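Designed helical repeat protein (Synthetic construct, PDB 5CWF) serves as a de novo designed helical repeat scaffold, made to explore which repeat architectures can be built, with no biological activity assigned. Local coordinates at residues 31-36 and 79-84; 119-124 and 161-166. All blocks are in the same frame, centred on the assembly; numbering follows the deposited sequence.

Contact 1: 31-36 and 79-84; sequences IERAAK and AAAEIV
Apolar packing between 31-36 and 79-84 rests on alanine alone. The CA atoms of Ala34 and Ala81 come within 4.2 Å, and the local axes run 8.3 Å apart at 25°, close because nothing bulkier than a methyl lies between them. Ala81 CB points at the partner helix and sits 3.8 Å from Ala34 CA and 4.0 Å from Ala34 CB; Ala80 CB touches the same methyl more loosely. Val61 of helix 48-67 touches Ala80.

The polar part flanks these methyls. Arg33 leaves its helix with CG anti to the backbone N (chi1 -171°) and bends at chi3, so that its guanidinium lays one face over Ala81 CB. In the guanidinium plane, Arg33 NH2 donates to the anti lone pair of Glu82 OE2 at 2.9 Å in a fairly straight salt bridge (155°), while Arg33 NH1 adds a weak bond to that same oxygen. Glu85 and Glu30 also pair with Arg33, and Glu82 OE1 reaches Arg133. An alanine in place of Arg33 would probably leave the Glu82 and Glu85 carboxylates with less charge compensation and uncover one side of the Ala81 methyl. Glu82 and Glu85 also bind a calcium ion. Near-parallel helices two apart in chain order, joined by alanines and edged by ion pairs, form one layer of this alpha-helical repeat fold.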
# COMPACT_ATOMS: atom_id res chain seq x y z
N ILE A 31 -10.78 -5.36 0.47
CA ILE A 31 -9.76 -6.37 0.74
C ILE A 31 -9.69 -7.34 -0.44
O ILE A 31 -8.61 -7.68 -0.93
CB ILE A 31 -10.07 -7.15 2.04
CG1 ILE A 31 -10.02 -6.21 3.23
CG2 ILE A 31 -9.12 -8.35 2.18
CD1 ILE A 31 -10.45 -6.86 4.54
N GLU A 32 -10.85 -7.76 -0.93
CA GLU A 32 -10.88 -8.67 -2.06
C GLU A 32 -10.26 -8.04 -3.31
O GLU A 32 -9.50 -8.70 -4.01
CB GLU A 32 -12.32 -9.15 -2.33
CG GLU A 32 -12.35 -10.35 -3.23
CD GLU A 32 -13.74 -10.98 -3.38
OE1 GLU A 32 -14.57 -10.87 -2.44
OE2 GLU A 32 -13.99 -11.59 -4.44
N ARG A 33 -10.55 -6.76 -3.57
CA ARG A 33 -9.93 -6.08 -4.71
C ARG A 33 -8.40 -6.06 -4.61
O ARG A 33 -7.73 -6.28 -5.61
CB ARG A 33 -10.44 -4.64 -4.85
CG ARG A 33 -9.98 -3.99 -6.16
CD ARG A 33 -10.75 -2.70 -6.44
NE ARG A 33 -10.22 -1.55 -5.71
CZ ARG A 33 -9.21 -0.79 -6.14
NH1 ARG A 33 -8.61 -1.06 -7.29
NH2 ARG A 33 -8.81 0.25 -5.42
N ALA A 34 -7.86 -5.75 -3.44
CA ALA A 34 -6.43 -5.73 -3.26
C ALA A 34 -5.82 -7.12 -3.44
O ALA A 34 -4.82 -7.27 -4.13
CB ALA A 34 -6.08 -5.16 -1.86
N ALA A 35 -6.43 -8.11 -2.81
CA ALA A 35 -5.97 -9.49 -2.95
C ALA A 35 -5.98 -9.92 -4.42
O ALA A 35 -5.04 -10.54 -4.89
CB ALA A 35 -6.85 -10.43 -2.14
N LYS A 36 -7.03 -9.55 -5.16
CA LYS A 36 -7.13 -9.98 -6.55
C LYS A 36 -6.06 -9.31 -7.42
O LYS A 36 -5.47 -9.95 -8.31
CB LYS A 36 -8.52 -9.67 -7.13
CG LYS A 36 -8.64 -9.96 -8.63
CD LYS A 36 -10.08 -9.89 -9.13
CE LYS A 36 -10.87 -11.14 -8.73
NZ LYS A 36 -10.64 -12.29 -9.66
N ALA A 79 -5.05 1.66 -0.68
CA ALA A 79 -3.67 2.06 -0.96
C ALA A 79 -2.92 0.88 -1.52
O ALA A 79 -2.16 1.03 -2.49
CB ALA A 79 -2.99 2.57 0.26
N ALA A 80 -3.12 -0.30 -0.92
CA ALA A 80 -2.45 -1.50 -1.40
C ALA A 80 -2.82 -1.81 -2.84
O ALA A 80 -1.95 -2.04 -3.68
CB ALA A 80 -2.77 -2.68 -0.50
N ALA A 81 -4.12 -1.81 -3.14
CA ALA A 81 -4.58 -2.12 -4.49
C ALA A 81 -4.03 -1.10 -5.51
O ALA A 81 -3.64 -1.48 -6.62
CB ALA A 81 -6.10 -2.17 -4.55
N GLU A 82 -3.98 0.17 -5.14
CA GLU A 82 -3.50 1.18 -6.08
C GLU A 82 -1.98 1.07 -6.28
O GLU A 82 -1.48 1.34 -7.37
CB GLU A 82 -3.89 2.58 -5.60
CG GLU A 82 -5.42 2.82 -5.62
CD GLU A 82 -6.08 2.67 -6.99
OE1 GLU A 82 -5.62 3.30 -7.96
OE2 GLU A 82 -7.05 1.87 -7.11
N ILE A 83 -1.26 0.68 -5.23
CA ILE A 83 0.18 0.42 -5.34
C ILE A 83 0.43 -0.71 -6.34
O ILE A 83 1.32 -0.62 -7.20
CB ILE A 83 0.79 0.04 -3.96
CG1 ILE A 83 0.90 1.27 -3.07
CG2 ILE A 83 2.16 -0.57 -4.10
CD1 ILE A 83 1.21 0.94 -1.60
N VAL A 84 -0.37 -1.77 -6.24
CA VAL A 84 -0.21 -2.89 -7.17
C VAL A 84 -0.57 -2.45 -8.58
O VAL A 84 0.14 -2.82 -9.52
CB VAL A 84 -1.05 -4.12 -6.77
CG1 VAL A 84 -0.77 -5.29 -7.73
CG2 VAL A 84 -0.69 -4.57 -5.36

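Contact 2: 119-124 and 161-166; sequences REIARA and ETAREI. With CA (calcium ion), chain J.
In this helical repeat fold, helix 160-176, the last of the chain, packs beside helix 115-134 with local axes 8.3 Å apart and only 18° from parallel. The tight part centres on Ala163, whose CB points at the partner. It meets Glu120 CB at 3.7 Å, while Ile121 CD1 reaches the same methyl at 3.8 Å although its side chain starts out pointing away from the partner helix. Ala124 CB closes the row over the Ala163 carbonyl O. Val151 of helix 138-156 backs Ile121, Ala124 and Ile166, and Ala105 and Ala109 of helix 93-111 also touch Ile121.

Toward the outer edge, Glu120 and Arg164 cross obliquely. Both have CG anti to the carbonyl carbon, and the glutamate folds back at chi2, setting its carboxylate against the arginine stem: Glu120 OE1 lies just 3.0 Å from Arg164 CG, a tight contact, shorter than usual for carbon and oxygen. The guanidinium stands almost perpendicular to the carboxylate, 83° between planes. Arg164 NH1 donates nearly straight (167°) to Glu120 OE2, which lies in the guanidinium plane at its edge, but at 3.3 Å the bond is weak. Asp160 and Glu116 are further, distant ion partners of Arg164 NH1.

On the solvent side the Glu161 side chain sets out away from helix 115-134 and takes a calcium ion shared with Asp160. Glu161 OE1 and OE2 chelate the ion from 2.6 Å each, and a water binds it at 2.4 Å.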
# COMPACT_ATOMS: atom_id res chain seq x y z
N ARG A 119 -4.26 5.96 8.78
CA ARG A 119 -5.00 6.69 7.76
C ARG A 119 -4.11 7.67 6.99
O ARG A 119 -4.22 7.78 5.77
CB ARG A 119 -6.16 7.46 8.39
CG ARG A 119 -6.78 8.50 7.46
CD ARG A 119 -8.09 9.07 8.02
NE ARG A 119 -9.18 8.09 8.01
CZ ARG A 119 -10.41 8.34 8.47
NH1 ARG A 119 -10.72 9.53 8.96
NH2 ARG A 119 -11.33 7.39 8.42
N GLU A 120 -3.25 8.40 7.69
CA GLU A 120 -2.44 9.41 7.03
C GLU A 120 -1.29 8.79 6.22
O GLU A 120 -0.90 9.33 5.20
CB GLU A 120 -1.88 10.42 8.02
CG GLU A 120 -2.93 11.28 8.76
CD GLU A 120 -3.98 11.95 7.87
OE1 GLU A 120 -3.72 12.19 6.68
OE2 GLU A 120 -5.04 12.32 8.40
N ILE A 121 -0.73 7.68 6.70
CA ILE A 121 0.33 6.99 5.94
C ILE A 121 -0.27 6.43 4.64
O ILE A 121 0.29 6.62 3.56
CB ILE A 121 0.99 5.87 6.80
CG1 ILE A 121 1.76 6.48 7.98
CG2 ILE A 121 1.91 4.98 5.95
CD1 ILE A 121 2.99 7.30 7.58
N ALA A 122 -1.45 5.82 4.73
CA ALA A 122 -2.11 5.29 3.54
C ALA A 122 -2.38 6.41 2.54
O ALA A 122 -2.22 6.23 1.35
CB ALA A 122 -3.39 4.59 3.91
N ARG A 123 -2.79 7.57 3.04
CA ARG A 123 -3.12 8.68 2.13
C ARG A 123 -1.87 9.27 1.45
O ARG A 123 -1.92 9.69 0.29
CB ARG A 123 -3.86 9.76 2.90
CG ARG A 123 -5.28 9.37 3.10
CD ARG A 123 -6.02 10.29 4.05
NE ARG A 123 -7.45 9.97 4.02
CZ ARG A 123 -8.39 10.74 4.53
NH1 ARG A 123 -8.07 11.90 5.09
NH2 ARG A 123 -9.66 10.36 4.46
N ALA A 124 -0.78 9.34 2.18
CA ALA A 124 0.47 9.81 1.63
C ALA A 124 0.97 8.86 0.53
O ALA A 124 1.36 9.29 -0.56
CB ALA A 124 1.51 9.96 2.74
N GLU A 161 1.28 13.95 11.62
CA GLU A 161 1.42 15.31 11.11
C GLU A 161 2.41 15.34 9.93
O GLU A 161 2.15 15.96 8.88
CB GLU A 161 1.87 16.26 12.24
CG GLU A 161 0.78 16.53 13.32
CD GLU A 161 0.69 15.45 14.42
OE1 GLU A 161 1.60 14.60 14.52
OE2 GLU A 161 -0.30 15.48 15.21
N THR A 162 3.53 14.65 10.07
CA THR A 162 4.51 14.59 9.00
C THR A 162 3.97 13.81 7.80
O THR A 162 4.21 14.19 6.65
CB THR A 162 5.83 13.98 9.52
OG1 THR A 162 6.36 14.83 10.54
CG2 THR A 162 6.86 13.85 8.41
N ALA A 163 3.20 12.76 8.05
CA ALA A 163 2.59 12.03 6.93
C ALA A 163 1.71 12.97 6.08
O ALA A 163 1.79 12.96 4.84
CB ALA A 163 1.78 10.86 7.46
N ARG A 164 0.91 13.80 6.74
CA ARG A 164 0.04 14.72 6.00
C ARG A 164 0.84 15.72 5.18
O ARG A 164 0.46 16.06 4.07
CB ARG A 164 -0.92 15.45 6.96
CG ARG A 164 -2.08 14.56 7.42
CD ARG A 164 -3.17 15.36 8.18
NE ARG A 164 -2.73 15.87 9.47
CZ ARG A 164 -2.88 15.26 10.64
NH1 ARG A 164 -3.53 14.11 10.76
NH2 ARG A 164 -2.41 15.84 11.72
N GLU A 165 1.96 16.20 5.72
CA GLU A 165 2.82 17.12 4.98
C GLU A 165 3.41 16.47 3.74
O GLU A 165 3.50 17.10 2.68
CB GLU A 165 3.95 17.65 5.87
CG GLU A 165 4.91 18.56 5.13
CD GLU A 165 4.20 19.72 4.45
OE1 GLU A 165 3.29 20.31 5.07
OE2 GLU A 165 4.55 20.03 3.29
N ILE A 166 3.81 15.21 3.85
CA ILE A 166 4.37 14.52 2.69
C ILE A 166 3.28 14.36 1.62
O ILE A 166 3.55 14.51 0.45
CB ILE A 166 4.96 13.15 3.05
CG1 ILE A 166 6.18 13.30 3.97
CG2 ILE A 166 5.39 12.38 1.81
CD1 ILE A 166 6.49 12.04 4.76
CA CA J . 0.39 13.25 16.41
O HOH W 1 2.47 12.14 16.25

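How the contacts relate
Both contacts are buried and pair near-parallel helices two apart in chain order, yet share no helix: contact 1 joins 25-44 to 70-89, contact 2 joins 115-134 to 160-176. The centre of contact 1 lies about 8 Å from the centre of the chain, that of contact 2 about 13 Å, on opposite sides. They meet where Ala79 CB packs on Ala122 O at 3.9 Å. Both centre on an alanine methyl, met by another alanine in contact 1, by a glutamate CB and an isoleucine tip in contact 2, whose ion pair is weaker. Each has a calcium-binding glutamate: Glu82 within contact 1's ion-pair network, Glu161 beside contact 2 without touching the partner segment.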